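Local coordinates for glyoxylate-induced Protein (Pseudomonas aeruginosa, PDB 1SQ4) that is of unknown function but has the double beta-barrel fold of the cupin family and may act as a ureidoglycine aminohydrolase, at residues Glu85-Glu91 with Trp140-Gln146; Phe26-Ala31 with Arg59-Gly63; Pro9-Pro14 with Val37-Ile41. The contacts are given in a common frame with arbitrary orientation. Residue numbers count along the deposited sequence, not the author numbering.

Interaction 1: Glu85-Glu91 with Trp140-Gln146; sequences EQDPNAE and WIRKHYQ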
ATOM      1  N   GLU A  85     -21.966 -31.487 -25.064  1.00 18.28           N
ATOM      2  CA  GLU A  85     -22.054 -30.053 -25.292  1.00 20.06           C
ATOM      3  C   GLU A  85     -23.463 -29.627 -25.697  1.00 19.95           C
ATOM      4  O   GLU A  85     -24.095 -30.266 -26.535  1.00 19.18           O
ATOM      5  CB  GLU A  85     -21.059 -29.631 -26.377  1.00 21.09           C
ATOM      6  CG  GLU A  85     -20.974 -28.130 -26.562  1.00 22.53           C
ATOM      7  CD  GLU A  85     -20.482 -27.437 -25.311  1.00 23.38           C
ATOM      8  OE1 GLU A  85     -19.319 -27.683 -24.936  1.00 25.97           O
ATOM      9  OE2 GLU A  85     -21.256 -26.665 -24.703  1.00 20.69           O
ATOM     10  N   GLN A  86     -23.947 -28.539 -25.104  1.00 20.85           N
ATOM     11  CA  GLN A  86     -25.284 -28.025 -25.407  1.00 21.69           C
ATOM     12  C   GLN A  86     -25.219 -26.781 -26.270  1.00 20.52           C
ATOM     13  O   GLN A  86     -26.203 -26.393 -26.905  1.00 19.53           O
ATOM     14  CB  GLN A  86     -26.025 -27.687 -24.116  1.00 24.27           C
ATOM     15  CG  GLN A  86     -26.336 -28.889 -23.279  1.00 28.43           C
ATOM     16  CD  GLN A  86     -27.061 -29.943 -24.070  1.00 32.24           C
ATOM     17  OE1 GLN A  86     -26.495 -30.568 -24.976  1.00 34.87           O
ATOM     18  NE2 GLN A  86     -28.331 -30.146 -23.746  1.00 34.91           N
ATOM     19  N   ASP A  87     -24.042 -26.165 -26.283  1.00 19.05           N
ATOM     20  CA  ASP A  87     -23.815 -24.942 -27.037  1.00 17.89           C
ATOM     21  C   ASP A  87     -23.271 -25.236 -28.432  1.00 15.55           C
ATOM     22  O   ASP A  87     -22.151 -25.720 -28.589  1.00 15.58           O
ATOM     23  CB  ASP A  87     -22.836 -24.049 -26.270  1.00 18.98           C
ATOM     24  CG  ASP A  87     -22.819 -22.621 -26.779  1.00 19.35           C
ATOM     25  OD1 ASP A  87     -22.807 -22.416 -28.018  1.00 20.31           O
ATOM     26  OD2 ASP A  87     -22.799 -21.706 -25.932  1.00 19.67           O
ATOM     27  N   PRO A  88     -24.060 -24.920 -29.463  1.00 13.74           N
ATOM     28  CA  PRO A  88     -23.703 -25.134 -30.862  1.00 12.94           C
ATOM     29  C   PRO A  88     -22.499 -24.329 -31.352  1.00 13.48           C
ATOM     30  O   PRO A  88     -21.874 -24.698 -32.345  1.00 14.40           O
ATOM     31  CB  PRO A  88     -24.983 -24.761 -31.592  1.00 12.83           C
ATOM     32  CG  PRO A  88     -25.514 -23.649 -30.745  1.00 12.75           C
ATOM     33  CD  PRO A  88     -25.349 -24.215 -29.358  1.00 13.45           C
ATOM     34  N   ASN A  89     -22.175 -23.233 -30.672  1.00 12.86           N
ATOM     35  CA  ASN A  89     -21.039 -22.413 -31.084  1.00 12.89           C
ATOM     36  C   ASN A  89     -19.782 -22.709 -30.282  1.00 12.08           C
ATOM     37  O   ASN A  89     -18.709 -22.174 -30.563  1.00 12.88           O
ATOM     38  CB  ASN A  89     -21.364 -20.929 -30.954  1.00 12.11           C
ATOM     39  CG  ASN A  89     -22.484 -20.506 -31.853  1.00 13.75           C
ATOM     40  OD1 ASN A  89     -23.621 -20.330 -31.409  1.00 15.01           O
ATOM     41  ND2 ASN A  89     -22.180 -20.350 -33.138  1.00 13.41           N
ATOM     42  N   ALA A  90     -19.908 -23.572 -29.287  1.00 10.17           N
ATOM     43  CA  ALA A  90     -18.766 -23.913 -28.461  1.00  8.49           C
ATOM     44  C   ALA A  90     -17.774 -24.856 -29.141  1.00  7.82           C
ATOM     45  O   ALA A  90     -18.146 -25.907 -29.671  1.00  6.87           O
ATOM     46  CB  ALA A  90     -19.244 -24.532 -27.153  1.00  8.42           C
ATOM     47  N   GLU A  91     -16.507 -24.465 -29.145  1.00  7.80           N
ATOM     48  CA  GLU A  91     -15.461 -25.309 -29.706  1.00  7.63           C
ATOM     49  C   GLU A  91     -14.745 -25.818 -28.460  1.00  7.21           C
ATOM     50  O   GLU A  91     -14.886 -25.228 -27.388  1.00  8.58           O
ATOM     51  CB  GLU A  91     -14.519 -24.494 -30.593  1.00  5.71           C
ATOM     52  CG  GLU A  91     -13.773 -23.397 -29.869  1.00  8.53           C
ATOM     53  CD  GLU A  91     -12.910 -22.556 -30.800  1.00 10.38           C
ATOM     54  OE1 GLU A  91     -13.239 -21.368 -30.992  1.00 10.14           O
ATOM     55  OE2 GLU A  91     -11.900 -23.079 -31.337  1.00 11.09           O
ATOM     56  N   TRP A 140     -11.119 -29.709 -20.010  1.00  4.14           N
ATOM     57  CA  TRP A 140     -12.047 -29.359 -21.071  1.00  2.97           C
ATOM     58  C   TRP A 140     -12.052 -27.839 -21.225  1.00  4.66           C
ATOM     59  O   TRP A 140     -12.587 -27.107 -20.395  1.00  6.52           O
ATOM     60  CB  TRP A 140     -13.436 -29.897 -20.713  1.00  3.53           C
ATOM     61  CG  TRP A 140     -14.525 -29.702 -21.748  1.00  3.00           C
ATOM     62  CD1 TRP A 140     -14.388 -29.204 -23.008  1.00  4.02           C
ATOM     63  CD2 TRP A 140     -15.930 -29.935 -21.563  1.00  2.43           C
ATOM     64  NE1 TRP A 140     -15.624 -29.100 -23.618  1.00  4.20           N
ATOM     65  CE2 TRP A 140     -16.588 -29.541 -22.746  1.00  1.77           C
ATOM     66  CE3 TRP A 140     -16.705 -30.434 -20.498  1.00  1.96           C
ATOM     67  CZ2 TRP A 140     -17.970 -29.626 -22.906  1.00  1.54           C
ATOM     68  CZ3 TRP A 140     -18.088 -30.518 -20.661  1.00  1.00           C
ATOM     69  CH2 TRP A 140     -18.699 -30.113 -21.855  1.00  1.00           C
ATOM     70  N   ILE A 141     -11.441 -27.366 -22.300  1.00  4.26           N
ATOM     71  CA  ILE A 141     -11.362 -25.946 -22.557  1.00  3.04           C
ATOM     72  C   ILE A 141     -12.383 -25.529 -23.619  1.00  3.81           C
ATOM     73  O   ILE A 141     -12.382 -26.055 -24.733  1.00  3.48           O
ATOM     74  CB  ILE A 141      -9.940 -25.603 -22.997  1.00  1.45           C
ATOM     75  CG1 ILE A 141      -8.963 -26.062 -21.921  1.00  2.25           C
ATOM     76  CG2 ILE A 141      -9.809 -24.125 -23.219  1.00  1.00           C
ATOM     77  CD1 ILE A 141      -7.519 -26.047 -22.336  1.00  4.62           C
ATOM     78  N   ARG A 142     -13.246 -24.576 -23.269  1.00  5.19           N
ATOM     79  CA  ARG A 142     -14.292 -24.113 -24.182  1.00  6.21           C
ATOM     80  C   ARG A 142     -14.199 -22.661 -24.607  1.00  5.85           C
ATOM     81  O   ARG A 142     -13.683 -21.816 -23.874  1.00  8.15           O
ATOM     82  CB  ARG A 142     -15.681 -24.340 -23.562  1.00  6.67           C
ATOM     83  CG  ARG A 142     -16.043 -25.810 -23.363  1.00  6.34           C
ATOM     84  CD  ARG A 142     -17.252 -26.009 -22.461  1.00  6.09           C
ATOM     85  NE  ARG A 142     -18.546 -25.733 -23.091  1.00  5.26           N
ATOM     86  CZ  ARG A 142     -19.246 -24.619 -22.913  1.00  5.15           C
ATOM     87  NH1 ARG A 142     -18.775 -23.659 -22.127  1.00  6.70           N
ATOM     88  NH2 ARG A 142     -20.429 -24.478 -23.495  1.00  3.63           N
ATOM     89  N   LYS A 143     -14.720 -22.380 -25.797  1.00  3.99           N
ATOM     90  CA  LYS A 143     -14.742 -21.028 -26.335  1.00  3.70           C
ATOM     91  C   LYS A 143     -15.705 -20.942 -27.496  1.00  4.24           C
ATOM     92  O   LYS A 143     -15.864 -21.893 -28.255  1.00  5.12           O
ATOM     93  CB  LYS A 143     -13.365 -20.601 -26.840  1.00  3.52           C
ATOM     94  CG  LYS A 143     -13.349 -19.248 -27.565  1.00  1.00           C
ATOM     95  CD  LYS A 143     -12.040 -19.083 -28.323  1.00  1.00           C
ATOM     96  CE  LYS A 143     -11.850 -17.708 -28.978  1.00  1.00           C
ATOM     97  NZ  LYS A 143     -12.983 -17.220 -29.805  1.00  1.00           N
ATOM     98  N   HIS A 144     -16.354 -19.801 -27.637  1.00  4.39           N
ATOM     99  CA  HIS A 144     -17.247 -19.641 -28.755  1.00  5.92           C
ATOM    100  C   HIS A 144     -16.343 -19.378 -29.952  1.00  6.23           C
ATOM    101  O   HIS A 144     -15.524 -18.448 -29.951  1.00  6.50           O
ATOM    102  CB  HIS A 144     -18.202 -18.471 -28.519  1.00  8.69           C
ATOM    103  CG  HIS A 144     -19.325 -18.791 -27.581  1.00  9.36           C
ATOM    104  ND1 HIS A 144     -20.023 -17.811 -26.903  1.00 12.71           N
ATOM    105  CD2 HIS A 144     -19.895 -19.964 -27.230  1.00 11.73           C
ATOM    106  CE1 HIS A 144     -20.973 -18.370 -26.179  1.00 10.95           C
ATOM    107  NE2 HIS A 144     -20.920 -19.677 -26.356  1.00 11.35           N
ATOM    108  N   TYR A 145     -16.480 -20.227 -30.960  1.00  6.82           N
ATOM    109  CA  TYR A 145     -15.691 -20.118 -32.173  1.00  8.15           C
ATOM    110  C   TYR A 145     -16.112 -18.900 -32.969  1.00  8.44           C
ATOM    111  O   TYR A 145     -17.292 -18.574 -33.043  1.00  9.00           O
ATOM    112  CB  TYR A 145     -15.868 -21.383 -33.021  1.00  7.59           C
ATOM    113  CG  TYR A 145     -15.111 -21.333 -34.330  1.00  8.41           C
ATOM    114  CD1 TYR A 145     -15.775 -21.099 -35.535  1.00  6.21           C
ATOM    115  CD2 TYR A 145     -13.713 -21.472 -34.364  1.00  7.15           C
ATOM    116  CE1 TYR A 145     -15.076 -21.000 -36.732  1.00  4.94           C
ATOM    117  CE2 TYR A 145     -13.010 -21.371 -35.569  1.00  5.60           C
ATOM    118  CZ  TYR A 145     -13.707 -21.131 -36.742  1.00  3.68           C
ATOM    119  OH  TYR A 145     -13.039 -20.984 -37.923  1.00  3.95           O
ATOM    120  N   GLN A 146     -15.141 -18.218 -33.559  1.00 10.07           N
ATOM    121  CA  GLN A 146     -15.455 -17.046 -34.352  1.00 11.77           C
ATOM    122  C   GLN A 146     -15.328 -17.366 -35.833  1.00 13.35           C
ATOM    123  O   GLN A 146     -14.230 -17.598 -36.344  1.00 13.40           O
ATOM    124  CB  GLN A 146     -14.542 -15.891 -33.985  1.00 11.53           C
ATOM    125  CG  GLN A 146     -14.876 -14.619 -34.723  1.00 11.03           C
ATOM    126  CD  GLN A 146     -14.149 -13.425 -34.155  1.00 11.30           C
ATOM    127  OE1 GLN A 146     -14.248 -12.310 -34.687  1.00 11.68           O
ATOM    128  NE2 GLN A 146     -13.406 -13.646 -33.063  1.00  8.30           N
TER

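Interaction 2: Phe26-Ala31 with Arg59-Gly63; sequences FTEAYA and RPLSG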
ATOM      1  N   PHE A  26      -4.636 -12.115  -6.274  1.00 22.42           N
ATOM      2  CA  PHE A  26      -5.555 -11.419  -7.166  1.00 19.38           C
ATOM      3  C   PHE A  26      -5.060  -9.986  -7.259  1.00 17.55           C
ATOM      4  O   PHE A  26      -5.215  -9.212  -6.324  1.00 18.61           O
ATOM      5  CB  PHE A  26      -6.981 -11.463  -6.593  1.00 16.93           C
ATOM      6  CG  PHE A  26      -7.533 -12.857  -6.463  1.00 15.76           C
ATOM      7  CD1 PHE A  26      -7.951 -13.564  -7.588  1.00 14.28           C
ATOM      8  CD2 PHE A  26      -7.612 -13.477  -5.217  1.00 15.32           C
ATOM      9  CE1 PHE A  26      -8.434 -14.864  -7.476  1.00 12.82           C
ATOM     10  CE2 PHE A  26      -8.096 -14.781  -5.093  1.00 14.05           C
ATOM     11  CZ  PHE A  26      -8.510 -15.476  -6.228  1.00 12.09           C
ATOM     12  N   THR A  27      -4.434  -9.636  -8.373  1.00 16.06           N
ATOM     13  CA  THR A  27      -3.931  -8.279  -8.541  1.00 15.28           C
ATOM     14  C   THR A  27      -4.603  -7.629  -9.736  1.00 14.39           C
ATOM     15  O   THR A  27      -5.597  -8.140 -10.247  1.00 15.93           O
ATOM     16  CB  THR A  27      -2.404  -8.252  -8.756  1.00 14.98           C
ATOM     17  OG1 THR A  27      -2.080  -8.814 -10.036  1.00 18.00           O
ATOM     18  CG2 THR A  27      -1.712  -9.036  -7.671  1.00 13.65           C
ATOM     19  N   GLU A  28      -4.066  -6.511 -10.199  1.00 11.78           N
ATOM     20  CA  GLU A  28      -4.690  -5.848 -11.322  1.00 13.44           C
ATOM     21  C   GLU A  28      -4.108  -6.318 -12.641  1.00 12.06           C
ATOM     22  O   GLU A  28      -4.550  -5.902 -13.711  1.00 12.52           O
ATOM     23  CB  GLU A  28      -4.553  -4.334 -11.177  1.00 16.16           C
ATOM     24  CG  GLU A  28      -3.119  -3.822 -11.080  1.00 23.52           C
ATOM     25  CD  GLU A  28      -2.314  -4.392  -9.899  1.00 28.40           C
ATOM     26  OE1 GLU A  28      -2.857  -4.504  -8.766  1.00 29.14           O
ATOM     27  OE2 GLU A  28      -1.114  -4.702 -10.104  1.00 29.30           O
ATOM     28  N   ALA A  29      -3.144  -7.226 -12.555  1.00 10.34           N
ATOM     29  CA  ALA A  29      -2.474  -7.748 -13.736  1.00  7.79           C
ATOM     30  C   ALA A  29      -2.517  -9.264 -13.808  1.00  7.61           C
ATOM     31  O   ALA A  29      -2.342  -9.858 -14.875  1.00  5.59           O
ATOM     32  CB  ALA A  29      -1.031  -7.288 -13.735  1.00  5.26           C
ATOM     33  N   TYR A  30      -2.738  -9.900 -12.673  1.00  7.79           N
ATOM     34  CA  TYR A  30      -2.762 -11.337 -12.682  1.00  9.03           C
ATOM     35  C   TYR A  30      -3.492 -11.930 -11.487  1.00  9.97           C
ATOM     36  O   TYR A  30      -3.908 -11.220 -10.563  1.00  7.89           O
ATOM     37  CB  TYR A  30      -1.328 -11.867 -12.738  1.00  8.21           C
ATOM     38  CG  TYR A  30      -0.521 -11.517 -11.524  1.00  9.02           C
ATOM     39  CD1 TYR A  30       0.080 -10.269 -11.392  1.00  9.23           C
ATOM     40  CD2 TYR A  30      -0.390 -12.427 -10.481  1.00 10.75           C
ATOM     41  CE1 TYR A  30       0.792  -9.938 -10.248  1.00  9.58           C
ATOM     42  CE2 TYR A  30       0.316 -12.113  -9.334  1.00 10.68           C
ATOM     43  CZ  TYR A  30       0.905 -10.866  -9.221  1.00 11.04           C
ATOM     44  OH  TYR A  30       1.604 -10.551  -8.082  1.00 11.67           O
ATOM     45  N   ALA A  31      -3.648 -13.251 -11.542  1.00 11.66           N
ATOM     46  CA  ALA A  31      -4.309 -14.028 -10.501  1.00 12.23           C
ATOM     47  C   ALA A  31      -3.661 -15.406 -10.431  1.00 11.07           C
ATOM     48  O   ALA A  31      -3.507 -16.068 -11.453  1.00 12.36           O
ATOM     49  CB  ALA A  31      -5.784 -14.175 -10.825  1.00 11.88           C
ATOM     50  N   ARG A  59     -13.299 -17.043 -15.201  1.00 16.29           N
ATOM     51  CA  ARG A  59     -13.373 -15.719 -14.579  1.00 15.87           C
ATOM     52  C   ARG A  59     -12.415 -15.549 -13.390  1.00 16.22           C
ATOM     53  O   ARG A  59     -12.832 -15.121 -12.303  1.00 18.21           O
ATOM     54  CB  ARG A  59     -14.808 -15.427 -14.111  1.00 12.89           C
ATOM     55  CG  ARG A  59     -15.833 -15.481 -15.213  1.00 10.01           C
ATOM     56  CD  ARG A  59     -17.102 -14.744 -14.825  1.00  7.79           C
ATOM     57  NE  ARG A  59     -17.925 -15.458 -13.847  1.00  6.84           N
ATOM     58  CZ  ARG A  59     -18.529 -16.623 -14.077  1.00  4.48           C
ATOM     59  NH1 ARG A  59     -18.403 -17.217 -15.260  1.00  3.72           N
ATOM     60  NH2 ARG A  59     -19.254 -17.188 -13.125  1.00  1.00           N
ATOM     61  N   PRO A  60     -11.126 -15.859 -13.579  1.00 14.27           N
ATOM     62  CA  PRO A  60     -10.154 -15.729 -12.493  1.00 14.24           C
ATOM     63  C   PRO A  60     -10.137 -14.322 -11.916  1.00 14.49           C
ATOM     64  O   PRO A  60      -9.946 -14.123 -10.713  1.00 15.08           O
ATOM     65  CB  PRO A  60      -8.830 -16.067 -13.169  1.00 14.02           C
ATOM     66  CG  PRO A  60      -9.229 -16.926 -14.326  1.00 14.38           C
ATOM     67  CD  PRO A  60     -10.454 -16.226 -14.833  1.00 14.45           C
ATOM     68  N   LEU A  61     -10.336 -13.349 -12.795  1.00 14.37           N
ATOM     69  CA  LEU A  61     -10.321 -11.942 -12.416  1.00 15.23           C
ATOM     70  C   LEU A  61     -11.438 -11.232 -13.141  1.00 16.33           C
ATOM     71  O   LEU A  61     -11.892 -11.681 -14.194  1.00 15.35           O
ATOM     72  CB  LEU A  61      -8.979 -11.317 -12.806  1.00 15.01           C
ATOM     73  CG  LEU A  61      -7.980 -10.830 -11.757  1.00 14.16           C
ATOM     74  CD1 LEU A  61      -7.867 -11.787 -10.585  1.00 11.99           C
ATOM     75  CD2 LEU A  61      -6.651 -10.643 -12.447  1.00 13.00           C
ATOM     76  N   SER A  62     -11.874 -10.111 -12.584  1.00 19.00           N
ATOM     77  CA  SER A  62     -12.966  -9.356 -13.185  1.00 21.93           C
ATOM     78  C   SER A  62     -12.572  -8.778 -14.537  1.00 23.33           C
ATOM     79  O   SER A  62     -11.403  -8.799 -14.923  1.00 24.04           O
ATOM     80  CB  SER A  62     -13.397  -8.217 -12.258  1.00 24.10           C
ATOM     81  OG  SER A  62     -12.499  -7.119 -12.337  1.00 27.09           O
ATOM     82  N   GLY A  63     -13.562  -8.274 -15.260  1.00 24.53           N
ATOM     83  CA  GLY A  63     -13.285  -7.678 -16.550  1.00 26.90           C
ATOM     84  C   GLY A  63     -13.332  -8.623 -17.730  1.00 28.62           C
ATOM     85  O   GLY A  63     -14.153  -9.534 -17.772  1.00 30.82           O
TER

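Interaction 3: Pro9-Pro14 with Val37-Ile41; sequences PHGGHP and VMRDI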
ATOM      1  N   PRO A   9      -6.251 -33.436 -10.054  1.00 13.85           N
ATOM      2  CA  PRO A   9      -6.935 -33.258  -8.776  1.00 14.04           C
ATOM      3  C   PRO A   9      -7.609 -34.546  -8.379  1.00 15.78           C
ATOM      4  O   PRO A   9      -7.981 -35.353  -9.233  1.00 15.22           O
ATOM      5  CB  PRO A   9      -7.971 -32.185  -9.078  1.00 14.31           C
ATOM      6  CG  PRO A   9      -7.410 -31.465 -10.237  1.00 15.43           C
ATOM      7  CD  PRO A   9      -6.854 -32.567 -11.077  1.00 13.64           C
ATOM      8  N   HIS A  10      -7.772 -34.726  -7.078  1.00 18.36           N
ATOM      9  CA  HIS A  10      -8.426 -35.908  -6.546  1.00 20.28           C
ATOM     10  C   HIS A  10      -9.475 -35.493  -5.527  1.00 19.85           C
ATOM     11  O   HIS A  10     -10.287 -36.304  -5.090  1.00 18.62           O
ATOM     12  CB  HIS A  10      -7.394 -36.854  -5.919  1.00 21.78           C
ATOM     13  CG  HIS A  10      -6.676 -37.712  -6.922  1.00 24.75           C
ATOM     14  ND1 HIS A  10      -5.984 -38.850  -6.565  1.00 26.88           N
ATOM     15  CD2 HIS A  10      -6.560 -37.607  -8.265  1.00 24.94           C
ATOM     16  CE1 HIS A  10      -5.475 -39.411  -7.648  1.00 26.26           C
ATOM     17  NE2 HIS A  10      -5.808 -38.678  -8.694  1.00 25.49           N
ATOM     18  N   GLY A  11      -9.460 -34.213  -5.168  1.00 21.05           N
ATOM     19  CA  GLY A  11     -10.424 -33.702  -4.213  1.00 22.93           C
ATOM     20  C   GLY A  11     -10.049 -33.928  -2.759  1.00 24.25           C
ATOM     21  O   GLY A  11      -9.013 -33.453  -2.297  1.00 23.24           O
ATOM     22  N   GLY A  12     -10.905 -34.654  -2.042  1.00 24.98           N
ATOM     23  CA  GLY A  12     -10.666 -34.930  -0.639  1.00 26.28           C
ATOM     24  C   GLY A  12     -10.804 -33.657   0.159  1.00 26.45           C
ATOM     25  O   GLY A  12     -11.225 -32.636  -0.375  1.00 29.37           O
ATOM     26  N   HIS A  13     -10.462 -33.710   1.439  1.00 26.19           N
ATOM     27  CA  HIS A  13     -10.535 -32.530   2.298  1.00 27.04           C
ATOM     28  C   HIS A  13      -9.465 -32.587   3.387  1.00 27.70           C
ATOM     29  O   HIS A  13      -9.771 -32.578   4.586  1.00 27.44           O
ATOM     30  CB  HIS A  13     -11.925 -32.401   2.932  1.00 25.74           C
ATOM     31  CG  HIS A  13     -12.555 -33.714   3.272  1.00 25.31           C
ATOM     32  ND1 HIS A  13     -13.100 -34.544   2.315  1.00 26.32           N
ATOM     33  CD2 HIS A  13     -12.706 -34.357   4.454  1.00 24.42           C
ATOM     34  CE1 HIS A  13     -13.560 -35.639   2.891  1.00 25.76           C
ATOM     35  NE2 HIS A  13     -13.333 -35.551   4.191  1.00 25.90           N
ATOM     36  N   PRO A  14      -8.186 -32.644   2.974  1.00 27.79           N
ATOM     37  CA  PRO A  14      -7.071 -32.702   3.926  1.00 28.13           C
ATOM     38  C   PRO A  14      -7.070 -31.517   4.894  1.00 27.33           C
ATOM     39  O   PRO A  14      -7.454 -30.413   4.524  1.00 26.53           O
ATOM     40  CB  PRO A  14      -5.841 -32.724   3.013  1.00 27.80           C
ATOM     41  CG  PRO A  14      -6.301 -32.001   1.782  1.00 27.30           C
ATOM     42  CD  PRO A  14      -7.695 -32.527   1.586  1.00 27.70           C
ATOM     43  N   VAL A  37      -7.353 -25.458  -3.993  1.00 13.56           N
ATOM     44  CA  VAL A  37      -8.709 -24.978  -4.105  1.00 15.39           C
ATOM     45  C   VAL A  37      -9.640 -26.119  -4.501  1.00 15.97           C
ATOM     46  O   VAL A  37     -10.784 -26.209  -4.031  1.00 14.19           O
ATOM     47  CB  VAL A  37      -8.778 -23.876  -5.156  1.00 15.61           C
ATOM     48  CG1 VAL A  37     -10.141 -23.230  -5.149  1.00 16.61           C
ATOM     49  CG2 VAL A  37      -7.695 -22.864  -4.878  1.00 17.98           C
HETATM   50  N   MSE A  38      -9.131 -26.982  -5.374  1.00 17.24           N
HETATM   51  CA  MSE A  38      -9.863 -28.131  -5.891  1.00 19.61           C
HETATM   52  C   MSE A  38     -10.291 -29.090  -4.787  1.00 18.54           C
HETATM   53  O   MSE A  38      -9.696 -30.149  -4.627  1.00 18.13           O
HETATM   54  CB  MSE A  38      -8.994 -28.912  -6.870  1.00 24.85           C
HETATM   55  CG  MSE A  38      -8.070 -28.075  -7.707  1.00 30.58           C
HETATM   56 SE   MSE A  38      -8.737 -27.851  -9.477  1.00 43.29          SE
HETATM   57  CE  MSE A  38      -9.565 -26.113  -9.209  1.00 35.90           C
ATOM     58  N   ARG A  39     -11.326 -28.734  -4.044  1.00 19.22           N
ATOM     59  CA  ARG A  39     -11.813 -29.589  -2.973  1.00 19.99           C
ATOM     60  C   ARG A  39     -13.037 -30.341  -3.446  1.00 19.62           C
ATOM     61  O   ARG A  39     -13.564 -30.084  -4.528  1.00 20.21           O
ATOM     62  CB  ARG A  39     -12.200 -28.754  -1.762  1.00 22.10           C
ATOM     63  CG  ARG A  39     -11.145 -27.785  -1.316  1.00 23.90           C
ATOM     64  CD  ARG A  39     -10.055 -28.457  -0.535  1.00 23.57           C
ATOM     65  NE  ARG A  39     -10.503 -28.841   0.800  1.00 27.34           N
ATOM     66  CZ  ARG A  39      -9.678 -29.075   1.821  1.00 27.86           C
ATOM     67  NH1 ARG A  39     -10.153 -29.432   3.010  1.00 24.59           N
ATOM     68  NH2 ARG A  39      -8.370 -28.933   1.652  1.00 27.76           N
ATOM     69  N   ASP A  40     -13.511 -31.259  -2.621  1.00 19.48           N
ATOM     70  CA  ASP A  40     -14.688 -32.032  -2.976  1.00 18.98           C
ATOM     71  C   ASP A  40     -15.964 -31.217  -2.975  1.00 18.05           C
ATOM     72  O   ASP A  40     -16.694 -31.234  -3.957  1.00 17.60           O
ATOM     73  CB  ASP A  40     -14.845 -33.203  -2.021  1.00 22.27           C
ATOM     74  CG  ASP A  40     -13.839 -34.294  -2.282  1.00 24.69           C
ATOM     75  OD1 ASP A  40     -13.724 -35.210  -1.448  1.00 26.85           O
ATOM     76  OD2 ASP A  40     -13.169 -34.235  -3.330  1.00 27.25           O
ATOM     77  N   ILE A  41     -16.230 -30.506  -1.877  1.00 17.13           N
ATOM     78  CA  ILE A  41     -17.457 -29.714  -1.760  1.00 16.80           C
ATOM     79  C   ILE A  41     -17.541 -28.492  -2.643  1.00 16.49           C
ATOM     80  O   ILE A  41     -18.458 -27.677  -2.501  1.00 17.19           O
ATOM     81  CB  ILE A  41     -17.721 -29.242  -0.313  1.00 15.86           C
ATOM     82  CG1 ILE A  41     -16.435 -28.737   0.316  1.00 14.52           C
ATOM     83  CG2 ILE A  41     -18.340 -30.364   0.494  1.00 18.26           C
ATOM     84  CD1 ILE A  41     -15.866 -27.544  -0.363  1.00 15.13           C
TER

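Interaction 1: Glu85-Glu91 with Trp140-Gln146
This is an antiparallel strand pairing in the six-stranded sheet of the first cupin barrel, where strand 90-98 begins beside the end of strand 136-144. E91 and K143 form a hydrogen-bonded pair (E91 N to K143 O 2.8 Å, K143 N to E91 O 3.3 Å), A90 and H144 a non-hydrogen-bonded one, and Y145 N adds a further hydrogen bond to N89 O at 3.0 Å. Side chains then tie down the loop leading into the strand. R142 makes a two-pronged salt bridge with E85, NE to OE1 at 2.8 Å and NH2 to OE2 at 2.6 Å, while H144 NE2 donates to D87 OD2 at 2.8 Å. D87 OD1 accepts from N89 N at 2.8 Å, an Asx turn within the type I turn D87 to A90. H144 ND1 is hydrogen-bonded to T273 O of the second subunit, so both imidazole nitrogens are used. K143, on the sheet face it shares with E91, forms a salt bridge with D190. The whole is the antiparallel strand pairing of a cupin beta-barrel.

Interaction 2: Phe26-Ala31 with Arg59-Gly63
Much of this contact is a side chain set against backbone: L61, which has the largest share of the buried surface, meets carbonyl oxygens of a tight beta hairpin. That hairpin, strands 25-26 and 30-33, forms one edge of the eight-stranded sheet that also contains the strands of the second cupin domain. It is closed by T27 N to Y30 O at 2.8 Å. T27 OG1 accepts from A29 N at 3.2 Å and from Y30 N at 2.9 Å, an ST turn and ST motif at the bend. The opposing 59-63 loop links strands 52-57 and 69-76 of the other sheet, so the two sheets meet here. Apolar pairs contribute too, F26 CD1 to L61 CD1 at 3.5 Å and A31 CB to P60 CB at 4.3 Å. P60 also packs on F239 and W241, while R59 forms a salt bridge with E213 of the second subunit. L61 CD2 lies 3.5 Å from T27 O and 3.4 Å from Y30 O; P60 O approaches the edge of the F26 ring, 3.6 Å from CE1.

Interaction 3: Pro9-Pro14 with Val37-Ile41
Three backbone groups of the 9-14 loop, G12 N, G12 O and P14 O, meet R39 and D40 of 37-41. P14 O is taken up by the R39 guanidinium, from NH1 at 3.2 Å and more weakly from NH2 at 3.4 Å, while H13 CA and P14 CD lie over one face of that group. R39 also makes a cation-pi contact with F206 of the second subunit. G12 exchanges two weak hydrogen bonds with D40: G12 N to D40 OD2 at 2.6 Å and D40 N to G12 O at 3.5 Å. The same OD2 has a stronger partner in R53, through a salt bridge; R39 O is satisfied by W55 NE1, D40 O by T43 OG1 and H10 NE2 by E98 OE1. G11 CA lies 2.9 Å from D40 OD2, and a beta carbon here would clash with that oxygen. Away from the polar groups, P9 CG rests against the selenium of selenomethionine M38 at 3.9 Å. The chemistry implies a surface loop held largely by weak hydrogen bonds, in which charged side chains meet main-chain groups, with glycine needed where the carboxylate comes in.

In the fold
From the N terminus, the 9-14 loop waits until 37-41 returns to it, so interaction 3 closes the first loop of the chain. Interaction 2 opens inside that loop at 26-31 and closes only at 59-63, so the two cross. Interaction 1 comes after both, in series, as 140-146 returns to 85-91. Interaction 3 lays the N-terminal arm beside strands 52-57 and 69-76; interaction 2 joins the hairpin of the eight-stranded sheet to the loop between those same two strands; interaction 1 pairs neighbouring strands within the six-stranded sheet. Their centres lie 23 to 27 Å apart and none touches another, yet all three meet the second subunit.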